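Local coordinates for protein cycloalternan-forming enzyme (Listeria monocytogenes serovar 1/2a, PDB 5F7U) that is a multidomain member of glycosyl hydrolase family 31, with a TIM barrel joined to several beta-rich domains, and binds glycans and magnesium ions, at residues D770-G775 with L792-K797; G799-M804 with F828-S833. The protein carries 1 engineered substitution. All blocks are in the same frame, centred on the assembly; numbering follows the deposited sequence.

How the contacts relate
Both contacts are buried, yet they use their beta strands differently. Contact 1 joins the loop 770-775 to strand 794-797 within the family 31 C-terminal domain and contributes three residues to a glycan pocket; Asp770 and Asn773 bind the sugar, while a backbone bond and apolar packing join the segments. Contact 2 pairs strand 801-806 with strand 825-830 in the next sheet, where backbone bonds and apolar packing prevail. Strands 794-797 and 801-806 follow each other in the chain, and the contact centres are about 12 Å apart. They meet directly: Ala796 CB lies 3.4 Å from Tyr831 CE2, and Arg829 NH2 gives a weak hydrogen bond to Ile771 O.

Contact 1. Residues D770-G775 with L792-K797; sequences DIWNGG and LPVFAK. With GLC (alpha-D-glucopyranose), chain B.
Asp770 and Asn773 share the polar work of a turn that connects strands 767-770 and 776-778 and receives a glucose unit. The carboxylate of Asp770, with CG anti to the backbone N (chi1 -176°), divides its oxygens between protein and sugar. Asp770 OD1 uses its anti lone pair to accept from Trp772 N at 2.9 Å, which makes an Asx turn. Asp770 OD2 accepts from GLC O6 at 2.6 Å and is also hydrogen-bonded to Tyr785 OH, with Asn773 ND2 a weak further donor. Asn773 forms a second Asx turn, its OD1 taking Gly775 N at 2.9 Å in the carbonyl plane. With Asn773 OD1 so engaged, the amide is turned to present Asn773 ND2 to GLC O5, a hydrogen bond of 3.0 Å. Gly775 brings its CA to 3.8 Å from GLC C6, a contact of backbone with sugar, while His777 NE2 and Tyr786 O supply further hydrogen bonds to the glucose.

The turn is joined to strand 794-797 and to the loop residue Leu792 just before it. Ile771 N donates to Val794 O at 3.0 Å along a nearly straight path (172°), just past the antiparallel non-hydrogen-bonded pair Asp770-Phe795. Trp772 NE1 finds Leu792 O at 2.8 Å, but bent to 128° and therefore weak. Beside the backbone bond, Ile771 crosses Val794 obliquely, Ile771 CD1 3.6 Å from Val794 CG1, and Ile771 CG2 rests near Ala796 CB. The carboxylate thus accepts from backbone, protein side chains and sugar together, which would probably favour its ionised form and is consistent with the turn and the sugar site being formed by the same bonds.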
ATOM      1  N   ASP A 770      21.655   5.035 -11.763  1.00 14.49           N
ATOM      2  CA  ASP A 770      20.557   5.781 -12.388  1.00 14.80           C
ATOM      3  C   ASP A 770      20.096   5.016 -13.625  1.00 15.04           C
ATOM      4  O   ASP A 770      20.880   4.797 -14.548  1.00 15.28           O
ATOM      5  CB  ASP A 770      21.118   7.166 -12.749  1.00 15.29           C
ATOM      6  CG  ASP A 770      20.087   8.111 -13.327  1.00 15.79           C
ATOM      7  OD1 ASP A 770      19.218   7.677 -14.107  1.00 15.89           O
ATOM      8  OD2 ASP A 770      20.206   9.316 -13.017  1.00 15.71           O
ATOM      9  N   ILE A 771      18.837   4.584 -13.653  1.00 15.06           N
ATOM     10  CA  ILE A 771      18.374   3.729 -14.767  1.00 15.49           C
ATOM     11  C   ILE A 771      18.236   4.451 -16.110  1.00 15.54           C
ATOM     12  O   ILE A 771      18.134   3.800 -17.152  1.00 15.72           O
ATOM     13  CB  ILE A 771      17.079   2.937 -14.441  1.00 15.80           C
ATOM     14  CG1 ILE A 771      15.857   3.866 -14.342  1.00 15.93           C
ATOM     15  CG2 ILE A 771      17.282   2.138 -13.144  1.00 15.92           C
ATOM     16  CD1 ILE A 771      14.516   3.146 -14.365  1.00 16.21           C
ATOM     17  N   TRP A 772      18.218   5.783 -16.078  1.00 15.28           N
ATOM     18  CA  TRP A 772      17.962   6.584 -17.269  1.00 15.67           C
ATOM     19  C   TRP A 772      19.238   6.870 -18.045  1.00 16.01           C
ATOM     20  O   TRP A 772      19.185   7.071 -19.253  1.00 16.46           O
ATOM     21  CB  TRP A 772      17.346   7.927 -16.874  1.00 15.80           C
ATOM     22  CG  TRP A 772      16.122   7.797 -16.032  1.00 15.64           C
ATOM     23  CD1 TRP A 772      16.012   8.045 -14.682  1.00 15.78           C
ATOM     24  CD2 TRP A 772      14.813   7.426 -16.481  1.00 15.97           C
ATOM     25  NE1 TRP A 772      14.712   7.828 -14.262  1.00 15.52           N
ATOM     26  CE2 TRP A 772      13.954   7.453 -15.343  1.00 15.68           C
ATOM     27  CE3 TRP A 772      14.281   7.071 -17.729  1.00 16.51           C
ATOM     28  CZ2 TRP A 772      12.589   7.142 -15.422  1.00 15.97           C
ATOM     29  CZ3 TRP A 772      12.901   6.761 -17.815  1.00 16.45           C
ATOM     30  CH2 TRP A 772      12.079   6.797 -16.661  1.00 15.91           C
ATOM     31  N   ASN A 773      20.373   6.907 -17.340  1.00 15.92           N
ATOM     32  CA  ASN A 773      21.614   7.449 -17.910  1.00 16.32           C
ATOM     33  C   ASN A 773      22.932   6.757 -17.495  1.00 16.28           C
ATOM     34  O   ASN A 773      24.004   7.107 -18.010  1.00 16.82           O
ATOM     35  CB  ASN A 773      21.695   8.981 -17.661  1.00 16.30           C
ATOM     36  CG  ASN A 773      21.705   9.351 -16.171  1.00 16.31           C
ATOM     37  OD1 ASN A 773      22.320   8.680 -15.336  1.00 16.23           O
ATOM     38  ND2 ASN A 773      20.987  10.433 -15.827  1.00 16.40           N
ATOM     39  N   GLY A 774      22.868   5.799 -16.565  1.00 16.04           N
ATOM     40  CA  GLY A 774      24.077   5.103 -16.122  1.00 16.02           C
ATOM     41  C   GLY A 774      24.944   5.829 -15.107  1.00 15.96           C
ATOM     42  O   GLY A 774      26.091   5.415 -14.868  1.00 16.16           O
ATOM     43  N   GLY A 775      24.430   6.910 -14.506  1.00 15.62           N
ATOM     44  CA  GLY A 775      25.143   7.577 -13.411  1.00 15.88           C
ATOM     45  C   GLY A 775      25.296   6.638 -12.229  1.00 15.77           C
ATOM     46  O   GLY A 775      24.335   6.019 -11.787  1.00 15.60           O
ATOM     47  N   LEU A 792      12.406  12.070 -13.182  1.00 14.80           N
ATOM     48  CA  LEU A 792      12.147  11.285 -11.967  1.00 14.18           C
ATOM     49  C   LEU A 792      13.401  10.489 -11.606  1.00 13.83           C
ATOM     50  O   LEU A 792      13.793   9.630 -12.383  1.00 14.07           O
ATOM     51  CB  LEU A 792      10.986  10.298 -12.234  1.00 14.18           C
ATOM     52  CG  LEU A 792      10.593   9.314 -11.124  1.00 14.12           C
ATOM     53  CD1 LEU A 792       9.852  10.039 -10.012  1.00 14.20           C
ATOM     54  CD2 LEU A 792       9.693   8.237 -11.687  1.00 14.44           C
ATOM     55  N   PRO A 793      14.004  10.720 -10.422  1.00 13.63           N
ATOM     56  CA  PRO A 793      15.174   9.896 -10.032  1.00 13.35           C
ATOM     57  C   PRO A 793      14.746   8.451  -9.775  1.00 13.16           C
ATOM     58  O   PRO A 793      13.883   8.212  -8.935  1.00 12.64           O
ATOM     59  CB  PRO A 793      15.648  10.532  -8.713  1.00 13.31           C
ATOM     60  CG  PRO A 793      14.978  11.876  -8.656  1.00 13.56           C
ATOM     61  CD  PRO A 793      13.687  11.748  -9.414  1.00 13.36           C
ATOM     62  N   VAL A 794      15.312   7.503 -10.522  1.00 13.03           N
ATOM     63  CA  VAL A 794      15.068   6.065 -10.290  1.00 13.03           C
ATOM     64  C   VAL A 794      16.405   5.344 -10.420  1.00 13.34           C
ATOM     65  O   VAL A 794      17.119   5.566 -11.395  1.00 13.75           O
ATOM     66  CB  VAL A 794      14.050   5.434 -11.274  1.00 13.17           C
ATOM     67  CG1 VAL A 794      13.798   3.973 -10.900  1.00 13.51           C
ATOM     68  CG2 VAL A 794      12.700   6.170 -11.251  1.00 13.16           C
ATOM     69  N   PHE A 795      16.721   4.488  -9.446  1.00 13.43           N
ATOM     70  CA  PHE A 795      18.019   3.806  -9.387  1.00 13.59           C
ATOM     71  C   PHE A 795      17.862   2.305  -9.219  1.00 13.94           C
ATOM     72  O   PHE A 795      16.974   1.841  -8.488  1.00 13.36           O
ATOM     73  CB  PHE A 795      18.851   4.321  -8.214  1.00 13.74           C
ATOM     74  CG  PHE A 795      18.868   5.820  -8.088  1.00 13.83           C
ATOM     75  CD1 PHE A 795      17.815   6.487  -7.454  1.00 13.48           C
ATOM     76  CD2 PHE A 795      19.944   6.571  -8.604  1.00 14.46           C
ATOM     77  CE1 PHE A 795      17.818   7.873  -7.343  1.00 13.94           C
ATOM     78  CE2 PHE A 795      19.961   7.958  -8.469  1.00 14.78           C
ATOM     79  CZ  PHE A 795      18.894   8.609  -7.840  1.00 14.53           C
ATOM     80  N   ALA A 796      18.737   1.550  -9.880  1.00 14.42           N
ATOM     81  CA  ALA A 796      18.761   0.099  -9.713  1.00 15.13           C
ATOM     82  C   ALA A 796      19.833  -0.309  -8.720  1.00 15.70           C
ATOM     83  O   ALA A 796      20.954   0.172  -8.772  1.00 16.10           O
ATOM     84  CB  ALA A 796      19.011  -0.595 -11.047  1.00 15.21           C
ATOM     85  N   LYS A 797      19.459  -1.247  -7.861  1.00 16.45           N
ATOM     86  CA  LYS A 797      20.320  -1.854  -6.846  1.00 17.38           C
ATOM     87  C   LYS A 797      21.380  -2.726  -7.507  1.00 17.35           C
ATOM     88  O   LYS A 797      21.135  -3.321  -8.558  1.00 17.23           O
ATOM     89  CB  LYS A 797      19.420  -2.721  -5.976  1.00 19.36           C
ATOM     90  CG  LYS A 797      20.040  -3.330  -4.751  1.00 22.10           C
ATOM     91  CD  LYS A 797      18.920  -3.845  -3.846  1.00 23.62           C
ATOM     92  CE  LYS A 797      18.255  -5.115  -4.337  1.00 25.11           C
ATOM     93  NZ  LYS A 797      17.328  -5.602  -3.258  1.00 26.60           N
TER
HETATM   94  C1  GLC B   3      21.074  13.600 -13.809  1.00 18.17           C
HETATM   95  C2  GLC B   3      20.735  14.343 -12.515  1.00 17.94           C
HETATM   96  C3  GLC B   3      21.980  14.392 -11.618  1.00 17.96           C
HETATM   97  C4  GLC B   3      22.558  12.982 -11.409  1.00 17.98           C
HETATM   98  C5  GLC B   3      22.876  12.353 -12.774  1.00 18.08           C
HETATM   99  C6  GLC B   3      23.437  10.935 -12.728  1.00 17.34           C
HETATM  100  O2  GLC B   3      20.303  15.672 -12.834  1.00 18.01           O
HETATM  101  O3  GLC B   3      21.679  15.039 -10.376  1.00 18.38           O
HETATM  102  O4  GLC B   3      23.737  13.024 -10.602  1.00 18.43           O
HETATM  103  O5  GLC B   3      21.654  12.313 -13.526  1.00 17.82           O
HETATM  104  O6  GLC B   3      22.524  10.087 -12.021  1.00 17.89           O

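Contact 2. Residues G799-M804 with F828-S833; sequences GAIIPM and FRVYPS
Phe828 and Pro803 form the apolar centre of this antiparallel strand pair. Phe828 CG is anti to its own carbonyl carbon (chi1 -64°), which lays the ring beside the proline, with Phe828 CE2 3.7 Å from Pro803 CB. Ile801 crosses the same ring obliquely, its CG2 branch 4.2 Å from Phe828 CD2, and that methyl also approaches Val830. These four side chains share one face of the sheet.

The other face carries Ile802 and Arg829. Ile802 sends CD1 to the edge of the Tyr831 ring, near its plane and 4.2 Å from CE2, while Ala800 CB comes up to the neighbouring CD2. Met804, bent at chi3 (-63°), brings its CE methyl to 3.5 Å from Arg829 CB, so the thioether packs on the aliphatic root of the arginine.

Backbone bonds run between the two faces. Ile802 and Arg829 are a hydrogen-bonded pair: Ile802 N gives to Arg829 O at 2.8 Å, and Arg829 N returns to Ile802 O at 2.9 Å from above the carbonyl plane. Tyr831 N continues the ladder to Ala800 O. Past the strand ends Gly799 N meets Tyr831 O at 2.7 Å, nearly along the C=O axis. At the polar edge Arg829 folds at chi2 and chi3, so that NH2 reaches Tyr831 OH at 2.9 Å in the guanidinium plane; NE is held by Gln877 OE1.

Strand 801-806, which follows strand 794-797 of the family 31 C-terminal domain, is outermost in its mixed sheet, and strand 825-830 lies between it and strand 874-879. The face bearing Phe828, Ile801, Pro803 and Val830 packs against strands 835-842 and 848-857 of a second sheet, the face-to-face packing of two beta sheets.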
ATOM      1  N   GLY A 799      23.465  -5.737  -8.636  1.00 17.20           N
ATOM      2  CA  GLY A 799      23.089  -7.133  -8.857  1.00 17.51           C
ATOM      3  C   GLY A 799      21.735  -7.284  -9.521  1.00 17.29           C
ATOM      4  O   GLY A 799      21.375  -8.401  -9.903  1.00 17.93           O
ATOM      5  N   ALA A 800      21.013  -6.175  -9.712  1.00 16.58           N
ATOM      6  CA  ALA A 800      19.658  -6.213 -10.315  1.00 16.24           C
ATOM      7  C   ALA A 800      19.642  -6.882 -11.683  1.00 16.51           C
ATOM      8  O   ALA A 800      20.531  -6.661 -12.502  1.00 16.72           O
ATOM      9  CB  ALA A 800      19.068  -4.816 -10.415  1.00 15.79           C
ATOM     10  N   ILE A 801      18.620  -7.703 -11.894  1.00 16.45           N
ATOM     11  CA  ILE A 801      18.290  -8.306 -13.190  1.00 16.77           C
ATOM     12  C   ILE A 801      16.844  -7.892 -13.437  1.00 16.62           C
ATOM     13  O   ILE A 801      15.943  -8.320 -12.720  1.00 16.94           O
ATOM     14  CB  ILE A 801      18.443  -9.851 -13.186  1.00 17.18           C
ATOM     15  CG1 ILE A 801      19.896 -10.241 -12.847  1.00 17.83           C
ATOM     16  CG2 ILE A 801      18.033 -10.414 -14.553  1.00 17.96           C
ATOM     17  CD1 ILE A 801      20.064 -11.627 -12.228  1.00 18.15           C
ATOM     18  N   ILE A 802      16.644  -7.010 -14.419  1.00 16.54           N
ATOM     19  CA  ILE A 802      15.331  -6.372 -14.640  1.00 16.02           C
ATOM     20  C   ILE A 802      14.791  -6.741 -16.023  1.00 16.24           C
ATOM     21  O   ILE A 802      15.321  -6.268 -17.020  1.00 16.62           O
ATOM     22  CB  ILE A 802      15.429  -4.838 -14.485  1.00 15.95           C
ATOM     23  CG1 ILE A 802      15.935  -4.476 -13.072  1.00 15.77           C
ATOM     24  CG2 ILE A 802      14.083  -4.160 -14.778  1.00 15.86           C
ATOM     25  CD1 ILE A 802      16.547  -3.080 -12.984  1.00 16.20           C
ATOM     26  N   PRO A 803      13.720  -7.567 -16.084  1.00 16.18           N
ATOM     27  CA  PRO A 803      13.125  -7.906 -17.390  1.00 16.56           C
ATOM     28  C   PRO A 803      12.344  -6.739 -17.954  1.00 16.60           C
ATOM     29  O   PRO A 803      11.655  -6.018 -17.204  1.00 16.13           O
ATOM     30  CB  PRO A 803      12.184  -9.059 -17.078  1.00 16.68           C
ATOM     31  CG  PRO A 803      11.820  -8.868 -15.640  1.00 16.36           C
ATOM     32  CD  PRO A 803      12.994  -8.193 -14.962  1.00 15.98           C
ATOM     33  N   MET A 804      12.456  -6.545 -19.263  1.00 16.86           N
ATOM     34  CA  MET A 804      11.851  -5.406 -19.934  1.00 16.96           C
ATOM     35  C   MET A 804      11.294  -5.811 -21.293  1.00 17.07           C
ATOM     36  O   MET A 804      11.760  -6.766 -21.905  1.00 17.42           O
ATOM     37  CB  MET A 804      12.851  -4.263 -20.101  1.00 17.63           C
ATOM     38  CG  MET A 804      13.536  -3.794 -18.824  1.00 18.40           C
ATOM     39  SD  MET A 804      14.684  -2.450 -19.158  1.00 19.98           S
ATOM     40  CE  MET A 804      15.887  -3.218 -20.224  1.00 20.49           C
ATOM     41  N   PHE A 828      16.717  -8.082 -20.754  1.00 18.81           N
ATOM     42  CA  PHE A 828      17.054  -8.110 -19.331  1.00 18.83           C
ATOM     43  C   PHE A 828      18.180  -7.129 -19.079  1.00 18.46           C
ATOM     44  O   PHE A 828      19.290  -7.316 -19.598  1.00 18.65           O
ATOM     45  CB  PHE A 828      17.459  -9.515 -18.857  1.00 19.87           C
ATOM     46  CG  PHE A 828      16.357 -10.524 -18.967  1.00 20.84           C
ATOM     47  CD1 PHE A 828      16.132 -11.194 -20.170  1.00 21.95           C
ATOM     48  CD2 PHE A 828      15.531 -10.803 -17.868  1.00 21.04           C
ATOM     49  CE1 PHE A 828      15.089 -12.109 -20.292  1.00 22.61           C
ATOM     50  CE2 PHE A 828      14.509 -11.741 -17.977  1.00 21.55           C
ATOM     51  CZ  PHE A 828      14.280 -12.377 -19.196  1.00 22.16           C
ATOM     52  N   ARG A 829      17.873  -6.096 -18.300  1.00 17.55           N
ATOM     53  CA  ARG A 829      18.851  -5.109 -17.869  1.00 17.30           C
ATOM     54  C   ARG A 829      19.559  -5.657 -16.631  1.00 17.06           C
ATOM     55  O   ARG A 829      18.903  -6.070 -15.675  1.00 17.11           O
ATOM     56  CB  ARG A 829      18.132  -3.787 -17.561  1.00 16.97           C
ATOM     57  CG  ARG A 829      18.995  -2.635 -17.065  1.00 16.77           C
ATOM     58  CD  ARG A 829      19.927  -2.057 -18.129  1.00 17.28           C
ATOM     59  NE  ARG A 829      19.243  -1.308 -19.185  1.00 17.40           N
ATOM     60  CZ  ARG A 829      18.837  -0.047 -19.088  1.00 17.22           C
ATOM     61  NH1 ARG A 829      18.280   0.541 -20.150  1.00 17.72           N
ATOM     62  NH2 ARG A 829      18.995   0.633 -17.947  1.00 17.14           N
ATOM     63  N   VAL A 830      20.897  -5.657 -16.663  1.00 17.09           N
ATOM     64  CA  VAL A 830      21.720  -6.324 -15.658  1.00 17.15           C
ATOM     65  C   VAL A 830      22.766  -5.352 -15.135  1.00 16.84           C
ATOM     66  O   VAL A 830      23.495  -4.745 -15.926  1.00 16.86           O
ATOM     67  CB  VAL A 830      22.424  -7.580 -16.253  1.00 17.80           C
ATOM     68  CG1 VAL A 830      23.359  -8.229 -15.230  1.00 18.05           C
ATOM     69  CG2 VAL A 830      21.373  -8.605 -16.716  1.00 18.07           C
ATOM     70  N   TYR A 831      22.828  -5.221 -13.807  1.00 16.66           N
ATOM     71  CA  TYR A 831      23.861  -4.442 -13.125  1.00 16.60           C
ATOM     72  C   TYR A 831      24.731  -5.428 -12.356  1.00 16.86           C
ATOM     73  O   TYR A 831      24.436  -5.732 -11.190  1.00 16.55           O
ATOM     74  CB  TYR A 831      23.212  -3.361 -12.217  1.00 16.20           C
ATOM     75  CG  TYR A 831      22.416  -2.373 -13.035  1.00 16.25           C
ATOM     76  CD1 TYR A 831      23.039  -1.276 -13.636  1.00 16.57           C
ATOM     77  CD2 TYR A 831      21.054  -2.559 -13.247  1.00 16.43           C
ATOM     78  CE1 TYR A 831      22.319  -0.375 -14.417  1.00 16.49           C
ATOM     79  CE2 TYR A 831      20.317  -1.665 -14.018  1.00 16.49           C
ATOM     80  CZ  TYR A 831      20.965  -0.583 -14.607  1.00 16.55           C
ATOM     81  OH  TYR A 831      20.262   0.301 -15.377  1.00 16.65           O
ATOM     82  N   PRO A 832      25.802  -5.957 -13.008  1.00 17.15           N
ATOM     83  CA  PRO A 832      26.549  -7.055 -12.388  1.00 17.82           C
ATOM     84  C   PRO A 832      27.189  -6.656 -11.061  1.00 17.93           C
ATOM     85  O   PRO A 832      27.811  -5.591 -10.954  1.00 18.23           O
ATOM     86  CB  PRO A 832      27.644  -7.381 -13.415  1.00 18.22           C
ATOM     87  CG  PRO A 832      27.202  -6.771 -14.699  1.00 18.36           C
ATOM     88  CD  PRO A 832      26.381  -5.567 -14.314  1.00 17.54           C
ATOM     89  N   SER A 833      27.009  -7.518 -10.068  1.00 18.11           N
ATOM     90  CA  SER A 833      27.605  -7.367  -8.744  1.00 18.80           C
ATOM     91  C   SER A 833      27.599  -8.718  -8.064  1.00 19.37           C
ATOM     92  O   SER A 833      26.556  -9.172  -7.613  1.00 19.35           O
ATOM     93  CB  SER A 833      26.825  -6.376  -7.886  1.00 18.69           C
ATOM     94  OG  SER A 833      27.496  -6.246  -6.636  1.00 19.64           O
TER